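Side-chain contacts in Lmo0651 protein (Listeria monocytogenes serovar 1/2a, PDB 6EP3), which controls expression of the agr system and mediates virulence as a transcription factor of the GntR family, probably by binding DNA at specific regulatory sequences: residues M84-I87 / E88-D92; M114-M117 / E118-Y122; E145-Y148 / Q149-V153; K171-E174 / I175-W178; A198-T201 / I202-M205. All blocks are in the same frame, centred on the assembly; numbering follows the deposited sequence.

Contact 1: residues M84-I87 / E88-D92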
# COMPACT_ATOMS: atom_id res chain seq x y z
N MET B 84 -0.07 -10.55 -7.22
CA MET B 84 0.32 -10.32 -8.61
C MET B 84 -0.75 -9.57 -9.38
O MET B 84 -0.43 -8.76 -10.26
CB MET B 84 0.64 -11.65 -9.28
CG MET B 84 2.13 -11.94 -9.35
SD MET B 84 2.54 -13.18 -10.58
CE MET B 84 1.42 -14.49 -10.13
N GLU B 85 -2.03 -9.80 -9.07
CA GLU B 85 -3.09 -9.02 -9.69
C GLU B 85 -2.98 -7.55 -9.32
O GLU B 85 -3.16 -6.66 -10.16
CB GLU B 85 -4.46 -9.58 -9.30
CG GLU B 85 -4.73 -10.97 -9.83
CD GLU B 85 -6.01 -11.57 -9.29
OE1 GLU B 85 -6.48 -12.58 -9.85
OE2 GLU B 85 -6.56 -11.02 -8.31
N THR B 86 -2.67 -7.27 -8.05
CA THR B 86 -2.43 -5.88 -7.65
C THR B 86 -1.28 -5.28 -8.45
O THR B 86 -1.39 -4.18 -9.02
CB THR B 86 -2.16 -5.80 -6.15
OG1 THR B 86 -3.31 -6.27 -5.43
CG2 THR B 86 -1.84 -4.37 -5.74
N ILE B 87 -0.17 -6.02 -8.53
CA ILE B 87 0.99 -5.55 -9.28
C ILE B 87 0.60 -5.26 -10.73
O ILE B 87 0.99 -4.23 -11.29
CB ILE B 87 2.13 -6.58 -9.20
CG1 ILE B 87 2.65 -6.68 -7.77
CG2 ILE B 87 3.25 -6.23 -10.16
CD1 ILE B 87 3.57 -7.85 -7.54
N GLU B 88 -0.20 -6.13 -11.33
CA GLU B 88 -0.48 -6.02 -12.76
C GLU B 88 -1.45 -4.89 -13.06
O GLU B 88 -1.30 -4.21 -14.09
CB GLU B 88 -1.04 -7.34 -13.29
CG GLU B 88 -1.42 -7.31 -14.76
CD GLU B 88 -2.01 -8.61 -15.25
OE1 GLU B 88 -2.16 -9.55 -14.44
OE2 GLU B 88 -2.33 -8.70 -16.46
N ILE B 89 -2.43 -4.64 -12.19
CA ILE B 89 -3.25 -3.46 -12.39
C ILE B 89 -2.39 -2.20 -12.30
O ILE B 89 -2.53 -1.28 -13.11
CB ILE B 89 -4.47 -3.43 -11.44
CG1 ILE B 89 -4.08 -3.11 -10.00
CG2 ILE B 89 -5.23 -4.74 -11.51
CD1 ILE B 89 -5.27 -3.01 -9.08
N PHE B 90 -1.46 -2.17 -11.34
CA PHE B 90 -0.56 -1.01 -11.25
C PHE B 90 0.28 -0.84 -12.52
O PHE B 90 0.42 0.28 -13.04
CB PHE B 90 0.34 -1.14 -10.02
CG PHE B 90 -0.28 -0.62 -8.76
CD1 PHE B 90 -0.93 0.61 -8.75
CD2 PHE B 90 -0.23 -1.35 -7.59
CE1 PHE B 90 -1.51 1.09 -7.59
CE2 PHE B 90 -0.80 -0.87 -6.43
CZ PHE B 90 -1.44 0.35 -6.43
N VAL B 91 0.84 -1.93 -13.04
CA VAL B 91 1.71 -1.84 -14.21
C VAL B 91 0.92 -1.38 -15.43
O VAL B 91 1.35 -0.48 -16.18
CB VAL B 91 2.40 -3.20 -14.48
CG1 VAL B 91 3.18 -3.15 -15.79
CG2 VAL B 91 3.31 -3.59 -13.33
N ASP B 92 -0.24 -2.00 -15.66
CA ASP B 92 -1.04 -1.65 -16.83
C ASP B 92 -1.51 -0.20 -16.76
O ASP B 92 -1.46 0.52 -17.76
CB ASP B 92 -2.23 -2.60 -16.95
CG ASP B 92 -3.06 -2.33 -18.19
OD1 ASP B 92 -2.58 -2.66 -19.30
OD2 ASP B 92 -4.18 -1.79 -18.07
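T86 holds OG1 anti to its carbonyl carbon (chi1 -62°), which sets the methyl CG2 beside the ring of F90, four residues on. F90 swings its ring the same way, and the two side chains run side by side with T86 CG2 3.7 Å from F90 CE2. The ring also lies obliquely against the preceding turn, F90 CD2 being 3.4 Å from T86 O, an oxygen that accepts the F90 backbone N-H.

I89 takes a less usual course for a helix: CG1 sits between its backbone N and carbonyl carbon (chi1 73°). Both branches consequently press on the turn below, CG1 3.1 Å from T86 O and CG2 3.1 Å from E85 O, a snug fit of methyl and methylene against carbonyls. On another side of the helix I87 and V91 repeat the four-residue pairing in purely apolar form, with I87 CG2 4.1 Å from V91 CG2. Four consecutive main-chain bonds, from E88 N to M84 O through V91 N to I87 O, keep these spacings regular.

The stretch belongs to helix 77-101 and is largely buried. I87 and V91 face helices 126-142 and 195-219, while I87 and F90 also pack on helix 147-163. The second subunit closes another side: its F90 meets this F90 with the ring planes about 75° apart, its Q149 gives a hydrogen bond to T86 OG1, and its K97 pairs with E85. At the far end D92 forms a salt bridge with R199 of helix 195-219.

Contact 2: residues M114-M117 / E118-Y122. With SO4 (sulfate ion), chain S.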
# COMPACT_ATOMS: atom_id res chain seq x y z
N MET B 114 16.38 -4.67 -17.25
CA MET B 114 16.23 -5.92 -18.00
C MET B 114 17.58 -6.61 -18.17
O MET B 114 17.69 -7.84 -18.06
CB MET B 114 15.58 -5.64 -19.36
CG MET B 114 15.37 -6.87 -20.23
SD MET B 114 16.81 -7.23 -21.27
CE MET B 114 17.11 -5.63 -22.02
N GLN B 115 18.63 -5.83 -18.44
CA GLN B 115 19.95 -6.42 -18.62
C GLN B 115 20.51 -6.96 -17.31
O GLN B 115 21.25 -7.95 -17.32
CB GLN B 115 20.91 -5.41 -19.24
CG GLN B 115 20.62 -5.15 -20.70
CD GLN B 115 21.86 -4.75 -21.48
OE1 GLN B 115 21.99 -5.08 -22.65
NE2 GLN B 115 22.77 -4.03 -20.83
N GLU B 116 20.17 -6.33 -16.18
CA GLU B 116 20.57 -6.90 -14.89
C GLU B 116 19.87 -8.22 -14.64
O GLU B 116 20.46 -9.15 -14.08
CB GLU B 116 20.30 -5.91 -13.76
CG GLU B 116 21.36 -4.83 -13.62
CD GLU B 116 22.72 -5.40 -13.25
OE1 GLU B 116 23.43 -5.90 -14.14
OE2 GLU B 116 23.09 -5.32 -12.06
N MET B 117 18.60 -8.32 -15.04
CA MET B 117 17.93 -9.61 -15.05
C MET B 117 18.73 -10.64 -15.85
O MET B 117 19.00 -11.75 -15.38
CB MET B 117 16.53 -9.48 -15.62
CG MET B 117 15.52 -8.89 -14.69
SD MET B 117 14.15 -8.31 -15.67
CE MET B 117 13.23 -9.84 -15.76
N GLU B 118 19.09 -10.27 -17.09
CA GLU B 118 19.87 -11.17 -17.93
C GLU B 118 21.16 -11.60 -17.24
O GLU B 118 21.54 -12.78 -17.26
CB GLU B 118 20.19 -10.50 -19.26
CG GLU B 118 19.21 -10.79 -20.38
CD GLU B 118 19.52 -10.01 -21.64
OE1 GLU B 118 19.88 -8.82 -21.53
OE2 GLU B 118 19.41 -10.59 -22.74
N ARG B 119 21.86 -10.64 -16.62
CA ARG B 119 23.15 -10.93 -16.00
C ARG B 119 23.00 -11.90 -14.84
O ARG B 119 23.76 -12.86 -14.72
CB ARG B 119 23.79 -9.62 -15.53
CG ARG B 119 25.05 -9.84 -14.70
CD ARG B 119 25.84 -8.54 -14.56
NE ARG B 119 25.37 -7.70 -13.47
CZ ARG B 119 25.90 -7.71 -12.25
NH1 ARG B 119 26.92 -8.52 -11.97
NH2 ARG B 119 25.43 -6.90 -11.31
N PHE B 120 22.04 -11.64 -13.96
CA PHE B 120 21.88 -12.52 -12.80
C PHE B 120 21.35 -13.89 -13.20
O PHE B 120 21.70 -14.90 -12.57
CB PHE B 120 20.98 -11.84 -11.77
CG PHE B 120 21.67 -10.73 -11.02
CD1 PHE B 120 22.91 -10.94 -10.45
CD2 PHE B 120 21.10 -9.48 -10.92
CE1 PHE B 120 23.56 -9.93 -9.76
CE2 PHE B 120 21.74 -8.45 -10.24
CZ PHE B 120 22.98 -8.68 -9.66
N SER B 121 20.57 -13.97 -14.28
CA SER B 121 20.19 -15.28 -14.80
C SER B 121 21.40 -16.02 -15.36
O SER B 121 21.52 -17.24 -15.19
CB SER B 121 19.11 -15.14 -15.87
OG SER B 121 18.66 -16.41 -16.30
N TYR B 122 22.30 -15.30 -16.03
CA TYR B 122 23.51 -15.94 -16.54
C TYR B 122 24.39 -16.42 -15.40
O TYR B 122 25.02 -17.49 -15.50
CB TYR B 122 24.26 -14.96 -17.45
CG TYR B 122 25.64 -15.43 -17.86
CD1 TYR B 122 25.81 -16.29 -18.93
CD2 TYR B 122 26.77 -15.01 -17.17
CE1 TYR B 122 27.08 -16.72 -19.31
CE2 TYR B 122 28.03 -15.43 -17.54
CZ TYR B 122 28.18 -16.29 -18.61
OH TYR B 122 29.44 -16.71 -18.97
S SO4 S . 29.00 -6.60 -9.03
O1 SO4 S . 27.86 -6.21 -8.19
O2 SO4 S . 28.65 -7.80 -9.78
O3 SO4 S . 30.15 -6.89 -8.18
O4 SO4 S . 29.33 -5.51 -9.95
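E116 and R119, one helical turn apart, are joined by a two-pronged salt bridge in which each carboxylate oxygen has its own donor. R119 NE reaches E116 OE1 at 2.7 Å, and R119 NH2 reaches E116 OE2 at 2.9 Å, both nearly straight. The guanidinium is met side-on, and the two flat groups lie only 18° apart. OE2 uses its syn lone pair; OE1 is approached on the syn side too, but from 21° out of the carboxylate plane. A bend at chi2 of E116 (-64°) turns the carboxylate along the helix, and one at chi3 of R119 folds the guanidinium down to meet it.

The remaining nitrogen, R119 NH1, donates at 2.9 Å to O2 of a sulfate ion, probably from the crystallisation liquor, so in this crystal all three guanidinium nitrogens have anionic partners and the group is fixed in its plane. F120 adds a wall: its CE1 stands 3.8 Å above the guanidinium plane of R119, offset toward the rim, while F120 CD2 rests 3.2 Å from E116 O, the acceptor of its own N-H. Elsewhere E118 crosses M114, bringing OE1 3.5 Å from M114 SD. The backbone donors of E118, R119, F120 and S121 are all satisfied four residues back, and S121 OG is hydrogen-bonded to R176 NE of helix 173-192.

M114 and M117 are buried while E118 and R119 are exposed, consistent with an amphipathic helix 107-123 in the all-helical FCD domain, its outer side carrying a helix-surface i to i+3 glutamate-arginine salt bridge.

Contact 3: residues E145-Y148 / Q149-V153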
# COMPACT_ATOMS: atom_id res chain seq x y z
N GLU B 145 4.88 7.92 -12.70
CA GLU B 145 5.26 9.04 -11.84
C GLU B 145 4.35 9.12 -10.62
O GLU B 145 3.74 10.15 -10.32
CB GLU B 145 5.31 10.37 -12.60
CG GLU B 145 6.47 10.44 -13.59
CD GLU B 145 6.10 11.03 -14.93
OE1 GLU B 145 5.63 10.27 -15.79
OE2 GLU B 145 6.28 12.25 -15.11
N ASN B 146 4.27 8.00 -9.90
CA ASN B 146 3.43 7.88 -8.71
C ASN B 146 4.24 7.15 -7.64
O ASN B 146 4.20 5.91 -7.53
CB ASN B 146 2.12 7.16 -9.01
CG ASN B 146 1.02 7.54 -8.05
OD1 ASN B 146 1.27 7.77 -6.87
ND2 ASN B 146 -0.20 7.61 -8.55
N PRO B 147 5.00 7.90 -6.84
CA PRO B 147 5.83 7.26 -5.81
C PRO B 147 5.03 6.48 -4.79
O PRO B 147 5.55 5.51 -4.22
CB PRO B 147 6.56 8.45 -5.16
CG PRO B 147 6.52 9.54 -6.21
CD PRO B 147 5.22 9.35 -6.92
N TYR B 148 3.78 6.88 -4.52
CA TYR B 148 2.93 6.09 -3.64
C TYR B 148 2.77 4.68 -4.18
O TYR B 148 2.90 3.69 -3.44
CB TYR B 148 1.57 6.76 -3.45
CG TYR B 148 1.64 8.14 -2.85
CD1 TYR B 148 1.42 9.27 -3.62
CD2 TYR B 148 1.91 8.30 -1.50
CE1 TYR B 148 1.49 10.53 -3.07
CE2 TYR B 148 1.98 9.56 -0.93
CZ TYR B 148 1.77 10.67 -1.72
OH TYR B 148 1.83 11.93 -1.17
N GLN B 149 2.50 4.56 -5.48
CA GLN B 149 2.35 3.25 -6.09
C GLN B 149 3.66 2.48 -6.06
O GLN B 149 3.67 1.26 -5.84
CB GLN B 149 1.84 3.39 -7.53
CG GLN B 149 0.51 4.12 -7.64
CD GLN B 149 0.05 4.24 -9.08
OE1 GLN B 149 0.81 4.01 -10.01
NE2 GLN B 149 -1.22 4.60 -9.27
N VAL B 150 4.78 3.17 -6.28
CA VAL B 150 6.08 2.49 -6.20
C VAL B 150 6.30 1.91 -4.81
O VAL B 150 6.71 0.75 -4.66
CB VAL B 150 7.22 3.44 -6.61
CG1 VAL B 150 8.57 2.79 -6.35
CG2 VAL B 150 7.08 3.84 -8.08
N ARG B 151 6.01 2.69 -3.76
CA ARG B 151 6.21 2.20 -2.40
C ARG B 151 5.27 1.04 -2.07
O ARG B 151 5.66 0.08 -1.39
CB ARG B 151 6.00 3.33 -1.39
CG ARG B 151 7.00 4.48 -1.48
CD ARG B 151 6.72 5.51 -0.40
NE ARG B 151 5.98 6.66 -0.89
CZ ARG B 151 6.52 7.73 -1.48
NH1 ARG B 151 7.83 7.79 -1.64
NH2 ARG B 151 5.75 8.72 -1.89
N ILE B 152 4.02 1.12 -2.54
CA ILE B 152 3.08 0.03 -2.32
C ILE B 152 3.61 -1.26 -2.93
O ILE B 152 3.63 -2.33 -2.30
CB ILE B 152 1.70 0.40 -2.88
CG1 ILE B 152 1.01 1.44 -2.00
CG2 ILE B 152 0.83 -0.84 -3.06
CD1 ILE B 152 -0.11 2.18 -2.70
N VAL B 153 4.06 -1.18 -4.19
CA VAL B 153 4.53 -2.39 -4.85
C VAL B 153 5.84 -2.87 -4.24
O VAL B 153 6.12 -4.07 -4.21
CB VAL B 153 4.65 -2.15 -6.36
CG1 VAL B 153 5.10 -3.42 -7.07
CG2 VAL B 153 3.30 -1.70 -6.90
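The amides of N146 and Q149 lie flat upon one another, their planes 14° apart although the two side chains cross at about a right angle. N146 ND2 sits 3.4 Å from Q149 CD and 3.3 Å from Q149 NE2; the latter two nitrogens are both donors, so this is stacking and no bond passes between them. Both are held by the second subunit instead, Q149 NE2 by its T86 and N146 ND2, weakly, by its Q82 O. N146 also places OD1 at the edge of the Y148 ring, in its plane.

One face of that ring receives R151 NH2, 3.8 Å above the plane and displaced toward the rim. The guanidinium stands almost upright on the ring, 86° between planes, with Y148 CD2 at its own edge. P147 O lies 3.5 Å over one guanidinium face of R151, and P147 CB is 3.4 Å from R151 NH2. A turn at chi3 (-99°) folds the arginine back over the proline in this way.

N146 occupies the N-cap position, just after E145 with its positive phi, and its carbonyl accepts V150 N at 3.1 Å. The contact thus forms the first turns of helix 147-163, with Q149, I152 and V153 on F90 of helix 77-101 and V150 and V153 against helix 126-142. I152 meets I152 of the second subunit, placing this helix start in the dimer interface.

Contact 4: residues K171-E174 / I175-W178. With EDO (1,2-ethanediol), chain N.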
# COMPACT_ATOMS: atom_id res chain seq x y z
N LYS B 171 13.91 -21.14 -10.38
CA LYS B 171 14.95 -22.16 -10.42
C LYS B 171 15.06 -22.78 -11.80
O LYS B 171 16.10 -23.35 -12.14
CB LYS B 171 14.68 -23.24 -9.37
CG LYS B 171 14.82 -22.76 -7.94
CD LYS B 171 14.58 -23.88 -6.93
CE LYS B 171 14.82 -23.39 -5.51
NZ LYS B 171 14.46 -24.43 -4.50
N SER B 172 14.01 -22.68 -12.61
CA SER B 172 14.03 -23.16 -13.98
C SER B 172 14.70 -22.14 -14.88
O SER B 172 14.24 -20.99 -14.99
CB SER B 172 12.61 -23.45 -14.47
OG SER B 172 12.55 -23.35 -15.88
N VAL B 173 15.79 -22.55 -15.53
CA VAL B 173 16.47 -21.69 -16.49
C VAL B 173 15.52 -21.34 -17.63
O VAL B 173 15.56 -20.22 -18.15
CB VAL B 173 17.74 -22.39 -17.01
CG1 VAL B 173 18.24 -21.72 -18.29
CG2 VAL B 173 18.81 -22.42 -15.92
N GLU B 174 14.65 -22.27 -18.01
CA GLU B 174 13.70 -22.01 -19.09
C GLU B 174 12.75 -20.88 -18.72
O GLU B 174 12.51 -19.96 -19.51
CB GLU B 174 12.94 -23.29 -19.42
CG GLU B 174 12.15 -23.24 -20.71
CD GLU B 174 11.59 -24.60 -21.10
OE1 GLU B 174 10.39 -24.84 -20.85
OE2 GLU B 174 12.35 -25.42 -21.64
N ILE B 175 12.20 -20.92 -17.50
CA ILE B 175 11.30 -19.87 -17.05
C ILE B 175 12.04 -18.54 -16.93
O ILE B 175 11.51 -17.48 -17.31
CB ILE B 175 10.62 -20.26 -15.73
CG1 ILE B 175 9.61 -21.38 -15.95
CG2 ILE B 175 9.91 -19.07 -15.10
CD1 ILE B 175 8.94 -21.84 -14.69
N ARG B 176 13.27 -18.57 -16.42
CA ARG B 176 14.04 -17.33 -16.31
C ARG B 176 14.28 -16.71 -17.68
O ARG B 176 14.12 -15.50 -17.86
CB ARG B 176 15.37 -17.60 -15.61
CG ARG B 176 15.25 -17.85 -14.13
CD ARG B 176 16.52 -17.44 -13.40
NE ARG B 176 17.72 -17.98 -14.01
CZ ARG B 176 18.25 -19.16 -13.69
NH1 ARG B 176 17.67 -19.92 -12.77
NH2 ARG B 176 19.36 -19.57 -14.29
N GLU B 177 14.67 -17.53 -18.65
CA GLU B 177 14.97 -17.01 -19.98
C GLU B 177 13.71 -16.52 -20.67
O GLU B 177 13.74 -15.51 -21.38
CB GLU B 177 15.66 -18.08 -20.83
CG GLU B 177 17.09 -18.34 -20.40
CD GLU B 177 17.75 -19.45 -21.19
OE1 GLU B 177 17.05 -20.10 -22.00
OE2 GLU B 177 18.96 -19.66 -21.01
N TRP B 178 12.58 -17.21 -20.46
CA TRP B 178 11.32 -16.73 -21.01
C TRP B 178 10.94 -15.38 -20.41
O TRP B 178 10.50 -14.47 -21.13
CB TRP B 178 10.22 -17.76 -20.77
CG TRP B 178 8.92 -17.38 -21.37
CD1 TRP B 178 8.47 -17.67 -22.63
CD2 TRP B 178 7.87 -16.63 -20.74
NE1 TRP B 178 7.21 -17.15 -22.82
CE2 TRP B 178 6.82 -16.51 -21.67
CE3 TRP B 178 7.72 -16.06 -19.47
CZ2 TRP B 178 5.64 -15.84 -21.38
CZ3 TRP B 178 6.55 -15.39 -19.18
CH2 TRP B 178 5.53 -15.28 -20.14
C1 EDO N . 16.13 -26.35 -15.85
O1 EDO N . 16.48 -25.02 -15.45
C2 EDO N . 14.68 -26.36 -16.33
O2 EDO N . 14.55 -25.48 -17.46
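The N-terminal cap of helix 173-192 is made by S172, whose hydroxyl OG accepts the N-H of I175 at 2.9 Å in a nearly straight line (169°). OG is anti to the serine's own N (chi1 155°), which leaves it lying over the first turn. I175 returns the approach with its side chain, CG1 coming 3.5 Å from S172 OG.

A 1,2-ethanediol molecule, probably from the crystallisation liquor, bonds to the two N-H groups just before that of I175. V173 N gives a short bond of 2.6 Å to its O1 and E174 N a longer one of 3.3 Å to O2; a weak hydrogen bond also links O2 and S172 OG. Three successive N-H groups of the first turn, which precede the regular i to i-4 bonding, thus find oxygen acceptors.

V173 is flanked by two side chains. R176 bends at chi3 (-50°) and crosses it obliquely, bringing NH2 3.3 Å from V173 CG2, while V173 CA lies 4.1 Å above the centre of the R176 guanidinium. E177 instead runs alongside, with OE2 3.5 Å from V173 CG1. The polar end of R176 is engaged elsewhere: NH1 bonds to F170 O in the preceding loop, tying the helix start to the chain that leads into it. I175 packs on that loop and on helix 195-219. Taken together, this is a textbook serine N-cap, with the hydroxyl bonded to the third helical residue, at a solvent-facing helix start in the FCD domain.

Contact 5: residues A198-T201 / I202-M205. With SO4 (sulfate ion), chain P.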
# COMPACT_ATOMS: atom_id res chain seq x y z
N ALA B 198 2.60 -3.69 -26.05
CA ALA B 198 3.35 -3.81 -24.80
C ALA B 198 2.43 -4.20 -23.65
O ALA B 198 2.80 -5.02 -22.80
CB ALA B 198 4.07 -2.50 -24.50
N ARG B 199 1.23 -3.63 -23.60
CA ARG B 199 0.32 -3.95 -22.51
C ARG B 199 -0.15 -5.39 -22.59
O ARG B 199 -0.23 -6.09 -21.57
CB ARG B 199 -0.86 -2.99 -22.52
CG ARG B 199 -0.48 -1.55 -22.24
CD ARG B 199 -1.66 -0.63 -22.45
NE ARG B 199 -2.63 -0.75 -21.37
CZ ARG B 199 -3.80 -0.12 -21.35
NH1 ARG B 199 -4.13 0.69 -22.35
NH2 ARG B 199 -4.62 -0.28 -20.33
N LYS B 200 -0.43 -5.88 -23.80
CA LYS B 200 -0.83 -7.28 -23.93
C LYS B 200 0.34 -8.21 -23.65
O LYS B 200 0.13 -9.31 -23.12
CB LYS B 200 -1.44 -7.53 -25.31
CG LYS B 200 -2.66 -6.65 -25.60
CD LYS B 200 -3.61 -6.57 -24.40
CE LYS B 200 -5.07 -6.59 -24.81
NZ LYS B 200 -5.78 -7.81 -24.36
N THR B 201 1.57 -7.78 -23.94
CA THR B 201 2.73 -8.59 -23.57
C THR B 201 2.89 -8.66 -22.05
O THR B 201 3.21 -9.72 -21.50
CB THR B 201 3.99 -8.03 -24.21
OG1 THR B 201 3.78 -7.83 -25.61
CG2 THR B 201 5.16 -8.98 -24.01
N ILE B 202 2.68 -7.53 -21.37
CA ILE B 202 2.70 -7.51 -19.91
C ILE B 202 1.66 -8.47 -19.36
O ILE B 202 1.92 -9.25 -18.43
CB ILE B 202 2.45 -6.08 -19.39
CG1 ILE B 202 3.60 -5.16 -19.79
CG2 ILE B 202 2.25 -6.08 -17.88
CD1 ILE B 202 3.32 -3.70 -19.52
N LYS B 203 0.45 -8.42 -19.92
CA LYS B 203 -0.63 -9.29 -19.47
C LYS B 203 -0.27 -10.75 -19.69
O LYS B 203 -0.52 -11.59 -18.81
CB LYS B 203 -1.92 -8.92 -20.21
CG LYS B 203 -3.06 -9.90 -20.00
CD LYS B 203 -4.36 -9.36 -20.58
CE LYS B 203 -5.52 -10.30 -20.31
NZ LYS B 203 -6.81 -9.78 -20.87
N SER B 204 0.32 -11.08 -20.84
CA SER B 204 0.73 -12.45 -21.11
C SER B 204 1.81 -12.91 -20.14
O SER B 204 1.77 -14.05 -19.65
CB SER B 204 1.24 -12.56 -22.55
OG SER B 204 1.92 -13.78 -22.77
N MET B 205 2.78 -12.04 -19.86
CA MET B 205 3.82 -12.36 -18.88
C MET B 205 3.21 -12.71 -17.53
O MET B 205 3.55 -13.73 -16.92
CB MET B 205 4.78 -11.17 -18.74
CG MET B 205 6.01 -11.45 -17.89
SD MET B 205 7.02 -9.97 -17.60
CE MET B 205 5.88 -8.97 -16.65
S SO4 P . -7.48 2.23 -21.25
O1 SO4 P . -8.69 1.56 -21.72
O2 SO4 P . -7.80 3.60 -20.85
O3 SO4 P . -6.94 1.51 -20.10
O4 SO4 P . -6.49 2.25 -22.33
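K200 and K203 run alongside each other on the outer side of helix 195-219, the last helix of the all-helical FCD domain, in an i to i+3 lysine pair. K203 is fully extended, whereas K200 curls at chi2, chi3 and chi4; the ammonium groups therefore finish close, K200 NZ 4.1 Å from K203 NZ. Such like charges probably repel somewhat, an effect solvent can ease because both lysines are exposed.

R199 heads off in a different direction, its chain bent at chi3 (74°), and presents the end of its guanidinium to a sulfate ion. NH1 of R199 donates to sulfate O4 at 2.8 Å and NH2 to O3 at 2.9 Å, both nearly straight, with the sulfur in the guanidinium plane at its edge. The anion, probably from the crystallisation liquor, is thus gripped by two parallel prongs.

On the side facing helix 173-192, T201 packs against that helix and bonds through OG1 to L197 O, a turn earlier, while I202 packs on V91 of helix 77-101. I202 has CG1 anti to its carbonyl carbon (chi1 -65°), a setting that lays this branch back over the preceding turn, and CG1 comes to 3.1 Å from A198 O, the same oxygen that accepts the I202 N-H.

All five contacts lie in the C-terminal helical domain and follow one another along the chain, each on, or at the start of, its own helix: 77-101, 107-123, 147-163, 173-192 and 195-219. In space they touch in the order 3-1-5-4-2. The centre of contact 1 is about 12 Å from that of contact 3 and about 11 Å from that of contact 5. Contact 5 meets contact 4 where W178 CH2 lies 3.6 Å from M205 CA, and contact 4 touches contact 2, centres about 12 Å apart. Contacts 3 and 4 stand farthest apart, about 28 Å between centres, on opposite sides of the chain's centre. Contacts 1 and 3 also meet the second subunit, so helices 77-101 and 147-163 serve both the bundle and the dimer.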